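Local atomic coordinates of diguanylate cyclase (Vibrio cholerae serotype O1, PDB entry 6EIB), a protein that catalyses the magnesium-dependent conversion of two GTP molecules to cyclic di-GMP through its GGEEF domain and takes part in biofilm formation. Residues 57-60 against 61-64; 135-138 against 139-142; 143-146 against 147-150. All blocks are in the same frame, centred on the assembly; numbering follows the deposited sequence.

Contact 1: residues 57-60 against 61-64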
loop_
_atom_site.group_PDB
_atom_site.type_symbol
_atom_site.label_atom_id
_atom_site.label_comp_id
_atom_site.label_asym_id
_atom_site.label_seq_id
_atom_site.Cartn_x
_atom_site.Cartn_y
_atom_site.Cartn_z
ATOM N N LEU A 57 -9.215 8.786 1.801
ATOM C CA LEU A 57 -9.111 7.352 1.537
ATOM C C LEU A 57 -9.531 7.077 0.084
ATOM O O LEU A 57 -8.874 6.337 -0.641
ATOM C CB LEU A 57 -10.006 6.564 2.486
ATOM C CG LEU A 57 -9.711 6.637 3.988
ATOM C CD1 LEU A 57 -10.818 5.999 4.790
ATOM C CD2 LEU A 57 -8.401 5.991 4.287
ATOM N N CYS A 58 -10.608 7.720 -0.341
ATOM C CA CYS A 58 -11.106 7.520 -1.689
ATOM C C CYS A 58 -10.141 7.991 -2.762
ATOM O O CYS A 58 -9.912 7.268 -3.739
ATOM C CB CYS A 58 -12.442 8.231 -1.863
ATOM S SG CYS A 58 -13.778 7.311 -1.112
ATOM N N PHE A 59 -9.571 9.176 -2.569
ATOM C CA PHE A 59 -8.546 9.706 -3.461
ATOM C C PHE A 59 -7.338 8.773 -3.529
ATOM O O PHE A 59 -6.764 8.577 -4.604
ATOM C CB PHE A 59 -8.100 11.099 -3.020
ATOM C CG PHE A 59 -6.966 11.640 -3.843
ATOM C CD1 PHE A 59 -7.215 12.287 -5.047
ATOM C CD2 PHE A 59 -5.647 11.453 -3.445
ATOM C CE1 PHE A 59 -6.163 12.761 -5.827
ATOM C CE2 PHE A 59 -4.594 11.923 -4.226
ATOM C CZ PHE A 59 -4.857 12.564 -5.413
ATOM N N LEU A 60 -6.938 8.213 -2.388
ATOM C CA LEU A 60 -5.772 7.321 -2.359
ATOM C C LEU A 60 -6.046 6.063 -3.176
ATOM O O LEU A 60 -5.176 5.586 -3.939
ATOM C CB LEU A 60 -5.398 6.930 -0.928
ATOM C CG LEU A 60 -4.180 6.011 -0.822
ATOM C CD1 LEU A 60 -2.961 6.612 -1.489
ATOM C CD2 LEU A 60 -3.852 5.639 0.666
ATOM N N ALA A 61 -7.254 5.530 -3.025
ATOM C CA ALA A 61 -7.662 4.375 -3.815
ATOM C C ALA A 61 -7.671 4.724 -5.304
ATOM O O ALA A 61 -7.174 3.940 -6.127
ATOM C CB ALA A 61 -9.035 3.885 -3.386
ATOM N N LYS A 62 -8.230 5.881 -5.652
ATOM C CA LYS A 62 -8.227 6.326 -7.055
ATOM C C LYS A 62 -6.791 6.434 -7.556
ATOM O O LYS A 62 -6.458 6.016 -8.665
ATOM C CB LYS A 62 -8.941 7.665 -7.222
ATOM C CG LYS A 62 -10.452 7.615 -7.061
ATOM C CD LYS A 62 -11.133 8.953 -7.432
ATOM C CE LYS A 62 -10.861 10.106 -6.453
ATOM N NZ LYS A 62 -11.583 9.945 -5.144
ATOM N N LEU A 63 -5.932 6.944 -6.686
ATOM C CA LEU A 63 -4.524 7.119 -7.000
ATOM C C LEU A 63 -3.816 5.808 -7.326
ATOM O O LEU A 63 -3.009 5.768 -8.270
ATOM C CB LEU A 63 -3.806 7.801 -5.815
ATOM C CG LEU A 63 -2.386 8.319 -6.049
ATOM C CD1 LEU A 63 -2.328 9.241 -7.308
ATOM C CD2 LEU A 63 -1.862 9.041 -4.789
ATOM N N PHE A 64 -4.150 4.734 -6.595
ATOM C CA PHE A 64 -3.542 3.436 -6.865
ATOM C C PHE A 64 -3.791 3.032 -8.321
ATOM O O PHE A 64 -2.871 2.606 -9.023
ATOM C CB PHE A 64 -4.100 2.347 -5.947
ATOM C CG PHE A 64 -3.792 2.543 -4.490
ATOM C CD1 PHE A 64 -2.720 3.321 -4.084
ATOM C CD2 PHE A 64 -4.556 1.895 -3.529
ATOM C CE1 PHE A 64 -2.424 3.474 -2.733
ATOM C CE2 PHE A 64 -4.276 2.037 -2.169
ATOM C CZ PHE A 64 -3.207 2.823 -1.773
#
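Leu-60 and Phe-64, one turn apart, make the closest side-chain meeting here. The leucine meets the CE1 and CZ end of the phenylalanine ring: its CD1 lies 3.4 Å from Phe-64 CE1, and its CG is 3.5 Å from Phe-64 CZ. The backbone of Leu-60 joins in as well, because its carbonyl O sits over one face of the same ring, 3.3 Å above the plane and shifted toward the rim. Phe-64 has its CG beside its own backbone N (chi1 -65°), which brings the ring alongside the preceding turn. A looser apolar contact runs from Phe-59 CE2 to Leu-63 CD2, 4.0 Å apart, the two side chains meeting at a slant. Lys-62 behaves differently. Its chain bends at chi3 and again at chi4, so that it curls back over the turn before it; its CE comes to 3.8 Å from Phe-59 CA, and its NZ ends up 3.8 Å from Cys-58 CB.

All this is carried on the middle of helix 50-67, a helix packed on the central mixed sheet of the GGDEF domain. Four successive i to i+4 bonds hold these two turns, among them Lys-62 N to Cys-58 O at 2.9 Å and Leu-63 N to Phe-59 O at 2.8 Å.

On the sheet side, Leu-60 and Phe-64 reach strands 31-38 and 81-87, where Phe-82 meets the Phe-64 ring edge-to-face, and Leu-57 touches both Phe-82 and Ile-38, a residue assigned to magnesium binding by similarity. Phe-59 stacks on His-108 and takes Phe-110 edge-to-face, while Leu-60 and Leu-63 rest on Phe-105 of helix 91-107. Cys-58 and Ala-61 face another way, onto Leu-4 of helix 4-7.

Contact 2: residues 135-138 against 139-142. With SO4 (sulfate ion), chain G.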
loop_
_atom_site.group_PDB
_atom_site.type_symbol
_atom_site.label_atom_id
_atom_site.label_comp_id
_atom_site.label_asym_id
_atom_site.label_seq_id
_atom_site.Cartn_x
_atom_site.Cartn_y
_atom_site.Cartn_z
ATOM N N ASP A 135 4.275 -14.424 5.543
ATOM C CA ASP A 135 5.738 -14.230 5.441
ATOM C C ASP A 135 6.074 -12.964 4.650
ATOM O O ASP A 135 7.108 -12.323 4.897
ATOM C CB ASP A 135 6.433 -15.404 4.760
ATOM C CG ASP A 135 6.472 -16.667 5.639
ATOM O OD1 ASP A 135 6.778 -16.520 6.846
ATOM O OD2 ASP A 135 6.188 -17.767 5.098
ATOM N N ILE A 136 5.266 -12.672 3.634
ATOM C CA ILE A 136 5.491 -11.477 2.795
ATOM C C ILE A 136 5.029 -10.215 3.537
ATOM O O ILE A 136 5.771 -9.235 3.620
ATOM C CB ILE A 136 4.756 -11.581 1.446
ATOM C CG1 ILE A 136 5.223 -12.827 0.687
ATOM C CG2 ILE A 136 5.035 -10.336 0.549
ATOM C CD1 ILE A 136 4.546 -13.020 -0.734
ATOM N N TYR A 137 3.807 -10.258 4.064
ATOM C CA TYR A 137 3.246 -9.129 4.802
ATOM C C TYR A 137 4.148 -8.706 5.962
ATOM O O TYR A 137 4.326 -7.502 6.221
ATOM C CB TYR A 137 1.846 -9.478 5.371
ATOM C CG TYR A 137 1.319 -8.316 6.210
ATOM C CD1 TYR A 137 0.833 -7.168 5.593
ATOM C CD2 TYR A 137 1.425 -8.313 7.600
ATOM C CE1 TYR A 137 0.395 -6.058 6.335
ATOM C CE2 TYR A 137 1.003 -7.191 8.357
ATOM C CZ TYR A 137 0.477 -6.075 7.708
ATOM O OH TYR A 137 0.037 -4.939 8.408
ATOM N N ARG A 138 4.720 -9.681 6.659
ATOM C CA ARG A 138 5.646 -9.390 7.756
ATOM C C ARG A 138 6.799 -8.496 7.283
ATOM O O ARG A 138 7.221 -7.552 7.984
ATOM C CB ARG A 138 6.184 -10.691 8.360
ATOM C CG ARG A 138 7.291 -10.471 9.300
ATOM C CD ARG A 138 7.835 -11.767 9.805
ATOM N NE ARG A 138 8.913 -11.489 10.739
ATOM C CZ ARG A 138 10.177 -11.369 10.357
ATOM N NH1 ARG A 138 10.495 -11.539 9.070
ATOM N NH2 ARG A 138 11.112 -11.108 11.260
ATOM N N ARG A 139 7.309 -8.773 6.082
ATOM C CA ARG A 139 8.438 -7.995 5.560
ATOM C C ARG A 139 7.992 -6.613 5.062
ATOM O O ARG A 139 8.680 -5.627 5.304
ATOM C CB ARG A 139 9.163 -8.767 4.448
ATOM C CG ARG A 139 9.947 -10.003 4.936
ATOM C CD ARG A 139 10.782 -10.560 3.843
ATOM N NE ARG A 139 9.940 -10.966 2.727
ATOM C CZ ARG A 139 9.561 -12.229 2.504
ATOM N NH1 ARG A 139 9.984 -13.199 3.310
ATOM N NH2 ARG A 139 8.791 -12.527 1.458
ATOM N N SER A 140 6.853 -6.516 4.377
ATOM C CA SER A 140 6.430 -5.187 3.931
ATOM C C SER A 140 5.999 -4.366 5.138
ATOM O O SER A 140 6.234 -3.169 5.179
ATOM C CB SER A 140 5.321 -5.237 2.869
ATOM O OG SER A 140 4.098 -5.781 3.335
ATOM N N ASP A 141 5.372 -5.010 6.123
ATOM C CA ASP A 141 4.947 -4.304 7.323
ATOM C C ASP A 141 6.176 -3.786 8.064
ATOM O O ASP A 141 6.175 -2.648 8.581
ATOM C CB ASP A 141 4.089 -5.232 8.211
ATOM C CG ASP A 141 3.397 -4.494 9.382
ATOM O OD1 ASP A 141 3.044 -3.306 9.231
ATOM O OD2 ASP A 141 3.218 -5.116 10.465
ATOM N N GLN A 142 7.240 -4.586 8.123
ATOM C CA GLN A 142 8.442 -4.149 8.846
ATOM C C GLN A 142 9.176 -3.011 8.146
ATOM O O GLN A 142 9.693 -2.084 8.781
ATOM C CB GLN A 142 9.422 -5.322 9.031
ATOM C CG GLN A 142 10.525 -5.004 10.009
ATOM C CD GLN A 142 11.643 -6.020 9.999
ATOM O OE1 GLN A 142 12.714 -5.763 9.442
ATOM N NE2 GLN A 142 11.401 -7.192 10.589
HETATM S S SO4 G . 14.238 -10.345 10.563
HETATM O O1 SO4 G . 13.129 -9.562 10.039
HETATM O O2 SO4 G . 15.438 -9.515 10.562
HETATM O O3 SO4 G . 13.952 -10.741 11.942
HETATM O O4 SO4 G . 14.428 -11.517 9.715
#
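Asp-135 offers its carbonyl O to the guanidinium of Arg-139, the O standing 3.3 Å above the centre of that flat group without a hydrogen bond. This is helix 133-148, the connecting helix of the beta-alpha-beta unit between parallel strands 119-125 and 154-157. The Arg-139 chain bends at chi3 (-60°), folding the guanidinium back over the turn before it; there it forms a salt bridge with Asp-130 and bonds to Ser-124 OG and Ser-125 O, which fix its rotation. Ile-136 meets the same side of the group near its NH2 end, its CG1 3.7 Å from Arg-139 NH2, and its carbonyl takes the N-H of Ser-140.

Tyr-137 comes next. Asp-141 CB sits over one face of the ring, 3.9 Å from its centroid, in a CH-pi contact, and the carboxylate plane is turned 23° from that of the ring. The hydroxyl looks beyond this pair and is hydrogen-bonded to Glu-81 of the GGEEF motif, while Ser-140 OG has Ser-35 OG as a partner.

Arg-138 is extended from CG to NE, reaching toward a sulfate that probably came from the crystallisation liquor and is also held by Tyr-158 OH. Gln-142 NE2 lies over a face of the Arg-138 guanidinium. Both residues bond to sulfate O1: Arg-138 NH2 at 2.8 Å, and Gln-142 NE2 at 3.0 Å with a straighter N-H...O angle of 160°.

Contact 3: residues 143-146 against 147-150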
loop_
_atom_site.group_PDB
_atom_site.type_symbol
_atom_site.label_atom_id
_atom_site.label_comp_id
_atom_site.label_asym_id
_atom_site.label_seq_id
_atom_site.Cartn_x
_atom_site.Cartn_y
_atom_site.Cartn_z
ATOM N N ALA A 143 9.180 -3.069 6.821
ATOM C CA ALA A 143 9.750 -2.019 5.994
ATOM C C ALA A 143 8.931 -0.763 6.140
ATOM O O ALA A 143 9.475 0.330 6.095
ATOM C CB ALA A 143 9.827 -2.477 4.456
ATOM N N LEU A 144 7.613 -0.898 6.275
ATOM C CA LEU A 144 6.781 0.273 6.520
ATOM C C LEU A 144 7.159 0.959 7.831
ATOM O O LEU A 144 7.419 2.175 7.886
ATOM C CB LEU A 144 5.299 -0.154 6.526
ATOM C CG LEU A 144 4.247 0.834 7.056
ATOM C CD1 LEU A 144 4.185 2.167 6.236
ATOM C CD2 LEU A 144 2.859 0.181 6.987
ATOM N N TYR A 145 7.271 0.174 8.900
ATOM C CA TYR A 145 7.622 0.760 10.189
ATOM C C TYR A 145 9.061 1.257 10.213
ATOM O O TYR A 145 9.393 2.215 10.949
ATOM C CB TYR A 145 7.271 -0.231 11.343
ATOM C CG TYR A 145 5.774 -0.107 11.614
ATOM C CD1 TYR A 145 4.844 -0.670 10.744
ATOM C CD2 TYR A 145 5.292 0.672 12.687
ATOM C CE1 TYR A 145 3.488 -0.510 10.922
ATOM C CE2 TYR A 145 3.910 0.836 12.891
ATOM C CZ TYR A 145 3.015 0.249 11.994
ATOM O OH TYR A 145 1.635 0.381 12.143
ATOM N N LYS A 146 9.926 0.631 9.428
ATOM C CA LYS A 146 11.293 1.130 9.295
ATOM C C LYS A 146 11.246 2.524 8.615
ATOM O O LYS A 146 11.915 3.480 9.050
ATOM C CB LYS A 146 12.112 0.121 8.496
ATOM C CG LYS A 146 13.614 0.329 8.379
ATOM C CD LYS A 146 14.211 -0.740 7.416
ATOM C CE LYS A 146 13.703 -2.181 7.728
ATOM N NZ LYS A 146 13.925 -3.227 6.626
ATOM N N ALA A 147 10.426 2.643 7.571
ATOM C CA ALA A 147 10.245 3.929 6.888
ATOM C C ALA A 147 9.776 5.018 7.865
ATOM O O ALA A 147 10.308 6.130 7.905
ATOM C CB ALA A 147 9.242 3.767 5.735
ATOM N N LYS A 148 8.782 4.675 8.671
ATOM C CA LYS A 148 8.194 5.592 9.650
ATOM C C LYS A 148 9.186 6.090 10.709
ATOM O O LYS A 148 8.964 7.139 11.318
ATOM C CB LYS A 148 7.001 4.909 10.308
ATOM C CG LYS A 148 5.841 4.709 9.362
ATOM C CD LYS A 148 4.742 3.855 10.022
ATOM C CE LYS A 148 4.010 4.603 11.110
ATOM N NZ LYS A 148 3.091 5.576 10.465
ATOM N N ARG A 149 10.278 5.362 10.945
ATOM C CA ARG A 149 11.255 5.797 11.942
ATOM C C ARG A 149 11.894 7.138 11.564
ATOM O O ARG A 149 12.440 7.831 12.438
ATOM C CB ARG A 149 12.389 4.774 12.123
ATOM C CG ARG A 149 12.024 3.442 12.713
ATOM C CD ARG A 149 11.176 3.516 13.937
ATOM N NE ARG A 149 11.973 3.699 15.141
ATOM C CZ ARG A 149 11.477 3.826 16.374
ATOM N NH1 ARG A 149 10.168 3.783 16.595
ATOM N NH2 ARG A 149 12.300 4.011 17.385
ATOM N N ASN A 150 11.887 7.472 10.269
ATOM C CA ASN A 150 12.550 8.692 9.798
ATOM C C ASN A 150 11.588 9.839 9.541
ATOM O O ASN A 150 11.956 10.888 9.021
ATOM C CB ASN A 150 13.370 8.367 8.551
ATOM C CG ASN A 150 14.601 7.560 8.893
ATOM O OD1 ASN A 150 15.623 8.096 9.308
ATOM N ND2 ASN A 150 14.492 6.255 8.751
#
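Ala-143 O accepts the N-H of Ala-147 at 2.9 Å, and one residue on, Leu-144 O takes Lys-148 N at 3.0 Å. The pattern then changes. Arg-149 N makes a weak bond to Tyr-145 O at 3.3 Å and a shorter one to Lys-146 O at 3.1 Å, three residues back, where the donor stands 66° out of the carbonyl plane. Asn-150 N repeats the three-residue spacing by bonding to Ala-147 O, so this spacing takes over near the C-terminal end of helix 133-148.

Of the side chains, Lys-148 does most of the touching. It runs alongside Tyr-145, and its CD lies over the centre of the ring, 4.1 Å above the plane, in a CH-pi contact. Bends at chi3 (71°) and chi4 (75°) then carry the amine onward; NZ is 5.8 Å from the Tyr-145 ring centroid, too far for more than a weak cation-pi attraction. Roughly at right angles to the ring contact, Leu-144 CD1 comes to 4.2 Å from Lys-148 CD, so the lysine's aliphatic part has both a leucine and an aromatic beside it. Leu-144 itself packs on strand 31-38, and Ala-147 on strand 154-157.

The Lys-148 amine makes a long, weak ion pair with Asp-37, a magnesium ligand by similarity, which places this end of the helix beside what is probably the magnesium site of the GGDEF active centre.

In the fold
After helices 4-7 and 10-27, strand 31-38 and helix 41-48, helix 50-67 carries contact 1; strands 73-76 and 81-87, helix 91-107 and strand 119-125 follow before helix 133-148 brings contacts 2 and 3 in direct succession. Each contact closes only a turn or so of helix, so the three run in series and none encloses or crosses another. Contact 1 lies on the opposite side of the chain's centre from the other two, with centres about 22 and 21 Å away, and the sheet lies between. Contact 1 ties helices 4-7 and 91-107 to one sheet face; residues 135-142 and 143-150 seat the helix before strand 154-157 on the other.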